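Local coordinates for spore coat polysaccharide biosynthesis protein SpsE (Bacillus subtilis, PDB 1VLI) that probably acts as an N-acylneuraminate-9-phosphate synthase-like enzyme in the biosynthesis of spore coat polysaccharide, at residues Pro201-Leu206 / Thr304-Glu309. Numbering follows the deposited sequence.
Sequences PEYSNL and TAIEGE
The CA atoms of Tyr203 and Thr304, 7.0 Å apart, are the closest such pair across the contact, where the 3-10 turn between strand 188-193 and helix 208-215 of the NeuB-family TIM barrel meets the loop leading to helix 310-313. No hydrogen bond crosses the contact; it is a surface patch built around the Tyr203 ring. Ile306 lies over one face: its CG1 sits 3.8 Å from the ring centroid, only 8° off the normal, a clear CH-pi contact. Ile306 CD1, over that face too, reaches Tyr203 CD2 at 3.6 Å, and Ile306 CG2 lies at the phenol end, 3.6 Å from Tyr203 CZ. With chi1 58°, CG1 stands between the backbone N and the carbonyl carbon of Ile306, and from there it lies over the ring centre. Thr304 CB and Ala305 CB approach the ring obliquely, at CD1 and CE1. Beside them the amide ND2 of Asn205 lies 3.7 Å from the methyl CG2 of Thr304, the two side chains running past one another in opposed directions, and the Asn205 amide is held through OD1 by the backbone N of Ser298. The Thr304 loop is braced from within by Glu307, whose OE1 takes two bonds. Thr304 N meets the anti lone pair of OE1, whereas Thr304 OG1 comes from above the carboxylate plane, 42° out of it, at 2.6 Å from Glu307 OE1.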
loop_
_atom_site.group_PDB
_atom_site.type_symbol
_atom_site.label_atom_id
_atom_site.label_comp_id
_atom_site.label_asym_id
_atom_site.label_seq_id
_atom_site.Cartn_x
_atom_site.Cartn_y
_atom_site.Cartn_z
ATOM N N PRO A 201 -20.207 3.830 2.701
ATOM C CA PRO A 201 -20.336 2.670 3.600
ATOM C C PRO A 201 -20.741 1.318 2.945
ATOM O O PRO A 201 -20.217 0.276 3.354
ATOM C CB PRO A 201 -21.432 3.114 4.586
ATOM C CG PRO A 201 -21.342 4.578 4.616
ATOM C CD PRO A 201 -20.855 5.028 3.261
ATOM N N GLU A 202 -21.670 1.348 1.975
ATOM C CA GLU A 202 -22.196 0.144 1.289
ATOM C C GLU A 202 -21.087 -0.649 0.612
ATOM O O GLU A 202 -21.250 -1.849 0.340
ATOM C CB GLU A 202 -23.223 0.503 0.206
ATOM C CG GLU A 202 -24.199 1.617 0.556
ATOM C CD GLU A 202 -23.636 3.009 0.298
ATOM O OE1 GLU A 202 -23.231 3.286 -0.851
ATOM O OE2 GLU A 202 -23.615 3.830 1.243
ATOM N N TYR A 203 -19.973 0.034 0.330
ATOM C CA TYR A 203 -18.862 -0.564 -0.395
ATOM C C TYR A 203 -17.741 -1.121 0.482
ATOM O O TYR A 203 -16.723 -1.594 -0.036
ATOM C CB TYR A 203 -18.307 0.407 -1.443
ATOM C CG TYR A 203 -19.300 0.720 -2.535
ATOM C CD1 TYR A 203 -19.613 -0.228 -3.526
ATOM C CD2 TYR A 203 -19.957 1.954 -2.568
ATOM C CE1 TYR A 203 -20.542 0.061 -4.530
ATOM C CE2 TYR A 203 -20.881 2.254 -3.569
ATOM C CZ TYR A 203 -21.167 1.307 -4.541
ATOM O OH TYR A 203 -22.079 1.614 -5.520
ATOM N N SER A 204 -17.939 -1.098 1.794
ATOM C CA SER A 204 -16.933 -1.579 2.748
ATOM C C SER A 204 -16.583 -3.059 2.581
ATOM O O SER A 204 -15.415 -3.435 2.730
ATOM C CB SER A 204 -17.412 -1.347 4.172
ATOM O OG SER A 204 -17.756 0.011 4.346
ATOM N N ASN A 205 -17.599 -3.880 2.298
ATOM C CA ASN A 205 -17.492 -5.332 2.312
ATOM C C ASN A 205 -16.623 -5.873 3.443
ATOM O O ASN A 205 -15.680 -6.613 3.198
ATOM C CB ASN A 205 -16.998 -5.853 0.960
ATOM C CG ASN A 205 -18.020 -5.643 -0.150
ATOM O OD1 ASN A 205 -19.131 -6.249 -0.162
ATOM N ND2 ASN A 205 -17.657 -4.793 -1.101
ATOM N N LEU A 206 -16.962 -5.529 4.679
ATOM C CA LEU A 206 -16.178 -5.967 5.847
ATOM C C LEU A 206 -16.152 -7.484 6.122
ATOM O O LEU A 206 -15.257 -7.971 6.826
ATOM C CB LEU A 206 -16.614 -5.205 7.101
ATOM C CG LEU A 206 -16.491 -3.682 7.132
ATOM C CD1 LEU A 206 -16.587 -3.170 8.564
ATOM C CD2 LEU A 206 -15.169 -3.243 6.523
ATOM N N THR A 304 -14.969 -3.740 -6.588
ATOM C CA THR A 304 -16.343 -3.234 -6.385
ATOM C C THR A 304 -16.963 -2.619 -7.658
ATOM O O THR A 304 -16.270 -2.418 -8.667
ATOM C CB THR A 304 -16.450 -2.244 -5.171
ATOM O OG1 THR A 304 -15.516 -1.167 -5.329
ATOM C CG2 THR A 304 -16.046 -2.914 -3.842
ATOM N N ALA A 305 -18.274 -2.353 -7.603
ATOM C CA ALA A 305 -18.983 -1.625 -8.664
ATOM C C ALA A 305 -18.376 -0.235 -8.953
ATOM O O ALA A 305 -18.365 0.189 -10.110
ATOM C CB ALA A 305 -20.483 -1.523 -8.352
ATOM N N ILE A 306 -17.859 0.444 -7.911
ATOM C CA ILE A 306 -17.202 1.783 -8.022
ATOM C C ILE A 306 -15.672 1.769 -8.275
ATOM O O ILE A 306 -15.059 2.826 -8.488
ATOM C CB ILE A 306 -17.536 2.712 -6.796
ATOM C CG1 ILE A 306 -17.109 2.055 -5.477
ATOM C CG2 ILE A 306 -19.013 3.140 -6.811
ATOM C CD1 ILE A 306 -16.951 3.012 -4.320
ATOM N N GLU A 307 -15.065 0.582 -8.236
ATOM C CA GLU A 307 -13.673 0.393 -8.676
ATOM C C GLU A 307 -13.631 -0.150 -10.129
ATOM O O GLU A 307 -13.018 0.461 -11.004
ATOM C CB GLU A 307 -12.888 -0.505 -7.693
ATOM C CG GLU A 307 -12.604 0.116 -6.319
ATOM C CD GLU A 307 -12.340 -0.921 -5.220
ATOM O OE1 GLU A 307 -13.083 -1.923 -5.107
ATOM O OE2 GLU A 307 -11.386 -0.734 -4.446
ATOM N N GLY A 308 -14.289 -1.288 -10.366
ATOM C CA GLY A 308 -14.504 -1.830 -11.717
ATOM C C GLY A 308 -13.297 -2.401 -12.450
ATOM O O GLY A 308 -12.732 -1.736 -13.329
ATOM N N GLU A 309 -12.935 -3.645 -12.110
ATOM C CA GLU A 309 -11.784 -4.407 -12.678
ATOM C C GLU A 309 -10.468 -3.623 -12.875
ATOM O O GLU A 309 -9.898 -3.565 -13.979
ATOM C CB GLU A 309 -12.180 -5.208 -13.931
ATOM C CG GLU A 309 -12.514 -4.366 -15.151
ATOM C CD GLU A 309 -13.037 -5.196 -16.300
ATOM O OE1 GLU A 309 -13.949 -6.027 -16.069
ATOM O OE2 GLU A 309 -12.538 -5.009 -17.433
#